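Local atomic coordinates of 3-oxoacyl-[acyl-carrier-protein] synthase (Arabidopsis thaliana, PDB entry 2IX4), a protein that catalyses the condensation steps of mitochondrial fatty acid synthesis, adding two carbons from malonyl-ACP to a growing acyl chain. Residues 202-210 against 359-367. Sequence-based numbering, arbitrary orientation.
Sequences VAGGTESSI and HLLGAAGAV. With 6NA (hexanoic acid), chain C.
Glu207 sets CG trans to its own N (chi1 -156°) and then bends at chi2 (83°), which folds its carboxylate back over the turn at Leu361 and Gly362. There Glu207 OE1 accepts a hydrogen bond from Gly362 N at 2.8 Å through its anti lone pair. The bond is bent, 134° at the hydrogen. Leu361 crosses the glutamate at about a right angle, its CB 3.7 Å from Glu207 OE1. OE2 takes the N-H of Ile124, and Gly123 N adds a weak bond to OE1.

Farther back, Gly204 to Thr206 of strand 200-207 lie close against Ala363 and Ala366. Ala366 CB sits 3.4 Å from Gly205 N. Ala363 CB rests 3.7 Å from Thr206 CA. Two positions have no room for a side chain: a CB on Gly205 would run into Gly362 O, and one on Gly362 into Glu207 OE1.

The end of the hexanoic acid chain lies at this junction, C6 being 3.3 Å from Glu207 OE1 and 3.7 Å from Leu361 CB. An alanine in place of Glu207 would probably leave the amides of Gly362 and Ile124 without their acceptor and open a gap beside the acyl tail.

The contact thus forms part of the acyl pocket of a thiolase-like condensing enzyme, close to the predicted active-site Cys179. A buried carboxylate borders the hydrocarbon tail, and the backbone N-H groups would help offset any negative charge it carries.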
ATOM      1  N   VAL A 202      -3.689  -7.696 -13.511  1.00 20.80           N
ATOM      2  CA  VAL A 202      -2.624  -8.568 -13.047  1.00 20.94           C
ATOM      3  C   VAL A 202      -2.394  -8.227 -11.577  1.00 21.22           C
ATOM      4  O   VAL A 202      -1.860  -7.164 -11.259  1.00 21.53           O
ATOM      5  CB  VAL A 202      -1.335  -8.353 -13.873  1.00 20.97           C
ATOM      6  CG1 VAL A 202      -0.281  -9.384 -13.503  1.00 20.79           C
ATOM      7  CG2 VAL A 202      -1.642  -8.420 -15.370  1.00 20.98           C
ATOM      8  N   ALA A 203      -2.816  -9.122 -10.685  1.00 21.25           N
ATOM      9  CA  ALA A 203      -2.896  -8.803  -9.257  1.00 21.40           C
ATOM     10  C   ALA A 203      -2.287  -9.867  -8.353  1.00 21.46           C
ATOM     11  O   ALA A 203      -2.273 -11.053  -8.692  1.00 21.62           O
ATOM     12  CB  ALA A 203      -4.353  -8.545  -8.858  1.00 21.08           C
ATOM     13  N   GLY A 204      -1.789  -9.436  -7.197  1.00 21.35           N
ATOM     14  CA  GLY A 204      -1.232 -10.364  -6.225  1.00 21.30           C
ATOM     15  C   GLY A 204      -0.352  -9.720  -5.173  1.00 21.66           C
ATOM     16  O   GLY A 204      -0.575  -8.582  -4.757  1.00 21.34           O
ATOM     17  N   GLY A 205       0.659 -10.464  -4.745  1.00 21.79           N
ATOM     18  CA  GLY A 205       1.523 -10.033  -3.659  1.00 22.20           C
ATOM     19  C   GLY A 205       2.932 -10.549  -3.833  1.00 22.41           C
ATOM     20  O   GLY A 205       3.162 -11.555  -4.508  1.00 22.47           O
ATOM     21  N   THR A 206       3.880  -9.847  -3.226  1.00 22.60           N
ATOM     22  CA  THR A 206       5.277 -10.251  -3.268  1.00 22.90           C
ATOM     23  C   THR A 206       5.990  -9.855  -1.982  1.00 23.15           C
ATOM     24  O   THR A 206       5.614  -8.881  -1.330  1.00 23.16           O
ATOM     25  CB  THR A 206       6.017  -9.689  -4.511  1.00 22.90           C
ATOM     26  OG1 THR A 206       7.367 -10.168  -4.520  1.00 22.74           O
ATOM     27  CG2 THR A 206       6.012  -8.156  -4.530  1.00 22.88           C
ATOM     28  N   GLU A 207       7.004 -10.631  -1.615  1.00 23.40           N
ATOM     29  CA  GLU A 207       7.806 -10.335  -0.436  1.00 23.87           C
ATOM     30  C   GLU A 207       9.142 -11.048  -0.496  1.00 23.86           C
ATOM     31  O   GLU A 207       9.221 -12.222  -0.854  1.00 23.97           O
ATOM     32  CB  GLU A 207       7.079 -10.725   0.851  1.00 24.08           C
ATOM     33  CG  GLU A 207       7.551  -9.948   2.083  1.00 24.96           C
ATOM     34  CD  GLU A 207       6.887  -8.590   2.197  1.00 26.91           C
ATOM     35  OE1 GLU A 207       5.678  -8.551   2.499  1.00 26.99           O
ATOM     36  OE2 GLU A 207       7.567  -7.561   1.987  1.00 27.45           O
ATOM     37  N   SER A 208      10.192 -10.315  -0.156  1.00 23.98           N
ATOM     38  CA  SER A 208      11.513 -10.889   0.010  1.00 23.96           C
ATOM     39  C   SER A 208      12.141 -10.210   1.204  1.00 23.74           C
ATOM     40  O   SER A 208      12.946  -9.288   1.066  1.00 23.91           O
ATOM     41  CB  SER A 208      12.362 -10.680  -1.233  1.00 24.02           C
ATOM     42  OG  SER A 208      13.561 -11.420  -1.122  1.00 25.41           O
ATOM     43  N   SER A 209      11.750 -10.667   2.384  1.00 23.55           N
ATOM     44  CA  SER A 209      12.135 -10.007   3.616  1.00 23.45           C
ATOM     45  C   SER A 209      12.879 -10.947   4.568  1.00 23.25           C
ATOM     46  O   SER A 209      12.753 -10.830   5.785  1.00 23.36           O
ATOM     47  CB  SER A 209      10.894  -9.405   4.286  1.00 23.39           C
ATOM     48  OG  SER A 209      11.240  -8.261   5.048  1.00 24.50           O
ATOM     49  N   ILE A 210      13.657 -11.879   4.016  1.00 22.97           N
ATOM     50  CA  ILE A 210      14.528 -12.713   4.849  1.00 22.67           C
ATOM     51  C   ILE A 210      15.924 -12.099   4.902  1.00 22.48           C
ATOM     52  O   ILE A 210      16.729 -12.261   3.984  1.00 22.36           O
ATOM     53  CB  ILE A 210      14.587 -14.203   4.404  1.00 22.78           C
ATOM     54  CG1 ILE A 210      13.178 -14.795   4.277  1.00 22.48           C
ATOM     55  CG2 ILE A 210      15.424 -15.016   5.407  1.00 22.53           C
ATOM     56  CD1 ILE A 210      13.139 -16.195   3.694  1.00 22.72           C
ATOM     57  N   HIS A 359       5.364 -18.395   6.371  1.00 22.13           N
ATOM     58  CA  HIS A 359       4.571 -17.178   6.242  1.00 22.40           C
ATOM     59  C   HIS A 359       5.179 -16.256   5.184  1.00 22.61           C
ATOM     60  O   HIS A 359       6.199 -15.601   5.430  1.00 22.71           O
ATOM     61  CB  HIS A 359       4.475 -16.457   7.591  1.00 22.28           C
ATOM     62  CG  HIS A 359       3.380 -15.437   7.659  1.00 22.20           C
ATOM     63  ND1 HIS A 359       2.797 -14.889   6.536  1.00 22.19           N
ATOM     64  CD2 HIS A 359       2.784 -14.843   8.719  1.00 21.94           C
ATOM     65  CE1 HIS A 359       1.872 -14.021   6.901  1.00 22.38           C
ATOM     66  NE2 HIS A 359       1.845 -13.973   8.220  1.00 21.86           N
ATOM     67  N   LEU A 360       4.551 -16.204   4.009  1.00 22.94           N
ATOM     68  CA  LEU A 360       5.062 -15.393   2.896  1.00 23.16           C
ATOM     69  C   LEU A 360       4.726 -13.905   3.030  1.00 23.28           C
ATOM     70  O   LEU A 360       4.950 -13.126   2.099  1.00 23.24           O
ATOM     71  CB  LEU A 360       4.590 -15.930   1.538  1.00 23.36           C
ATOM     72  CG  LEU A 360       4.972 -17.340   1.063  1.00 24.17           C
ATOM     73  CD1 LEU A 360       5.000 -17.374  -0.458  1.00 24.45           C
ATOM     74  CD2 LEU A 360       6.303 -17.821   1.611  1.00 24.23           C
ATOM     75  N   LEU A 361       4.180 -13.530   4.187  1.00 23.31           N
ATOM     76  CA  LEU A 361       3.925 -12.136   4.555  1.00 23.38           C
ATOM     77  C   LEU A 361       3.030 -11.415   3.538  1.00 23.57           C
ATOM     78  O   LEU A 361       1.861 -11.767   3.395  1.00 23.82           O
ATOM     79  CB  LEU A 361       5.248 -11.391   4.828  1.00 23.33           C
ATOM     80  CG  LEU A 361       6.194 -11.961   5.908  1.00 23.17           C
ATOM     81  CD1 LEU A 361       7.478 -11.142   6.009  1.00 22.99           C
ATOM     82  CD2 LEU A 361       5.526 -12.054   7.277  1.00 23.50           C
ATOM     83  N   GLY A 362       3.571 -10.424   2.832  1.00 23.68           N
ATOM     84  CA  GLY A 362       2.817  -9.691   1.805  1.00 23.91           C
ATOM     85  C   GLY A 362       2.351 -10.539   0.635  1.00 23.93           C
ATOM     86  O   GLY A 362       1.395 -10.179  -0.057  1.00 24.33           O
ATOM     87  N   ALA A 363       3.026 -11.665   0.407  1.00 23.70           N
ATOM     88  CA  ALA A 363       2.668 -12.574  -0.678  1.00 23.45           C
ATOM     89  C   ALA A 363       1.734 -13.704  -0.238  1.00 23.23           C
ATOM     90  O   ALA A 363       1.176 -14.410  -1.079  1.00 23.31           O
ATOM     91  CB  ALA A 363       3.924 -13.145  -1.323  1.00 23.71           C
ATOM     92  N   ALA A 364       1.566 -13.864   1.074  1.00 22.91           N
ATOM     93  CA  ALA A 364       0.788 -14.966   1.648  1.00 22.64           C
ATOM     94  C   ALA A 364      -0.635 -15.050   1.103  1.00 22.51           C
ATOM     95  O   ALA A 364      -1.083 -16.122   0.690  1.00 22.42           O
ATOM     96  CB  ALA A 364       0.769 -14.867   3.169  1.00 22.55           C
ATOM     97  N   GLY A 365      -1.335 -13.915   1.095  1.00 22.21           N
ATOM     98  CA  GLY A 365      -2.725 -13.858   0.650  1.00 21.74           C
ATOM     99  C   GLY A 365      -2.903 -14.208  -0.816  1.00 21.59           C
ATOM    100  O   GLY A 365      -3.937 -14.745  -1.206  1.00 21.42           O
ATOM    101  N   ALA A 366      -1.887 -13.907  -1.621  1.00 21.35           N
ATOM    102  CA  ALA A 366      -1.933 -14.156  -3.061  1.00 21.48           C
ATOM    103  C   ALA A 366      -1.614 -15.606  -3.386  1.00 21.52           C
ATOM    104  O   ALA A 366      -2.294 -16.233  -4.200  1.00 21.75           O
ATOM    105  CB  ALA A 366      -0.980 -13.233  -3.786  1.00 21.56           C
ATOM    106  N   VAL A 367      -0.562 -16.122  -2.757  1.00 21.50           N
ATOM    107  CA  VAL A 367      -0.162 -17.518  -2.908  1.00 21.45           C
ATOM    108  C   VAL A 367      -1.293 -18.456  -2.449  1.00 21.33           C
ATOM    109  O   VAL A 367      -1.618 -19.436  -3.120  1.00 21.10           O
ATOM    110  CB  VAL A 367       1.164 -17.780  -2.141  1.00 21.53           C
ATOM    111  CG1 VAL A 367       1.359 -19.257  -1.828  1.00 21.75           C
ATOM    112  CG2 VAL A 367       2.354 -17.227  -2.940  1.00 21.73           C
TER
HETATM  113  CA  6NA C1462       3.236  -9.090   9.757  1.00 26.72           C
HETATM  114  C   6NA C1462       1.967  -9.493   9.042  1.00 26.52           C
HETATM  115  O   6NA C1462       0.898  -8.991   9.345  1.00 25.73           O
HETATM  116  CB  6NA C1462       3.759  -7.793   9.153  1.00 26.98           C
HETATM  117  CG  6NA C1462       4.607  -8.064   7.912  1.00 27.55           C
HETATM  118  CD  6NA C1462       4.227  -7.128   6.777  1.00 27.91           C
HETATM  119  C6  6NA C1462       4.315  -7.833   5.443  1.00 27.95           C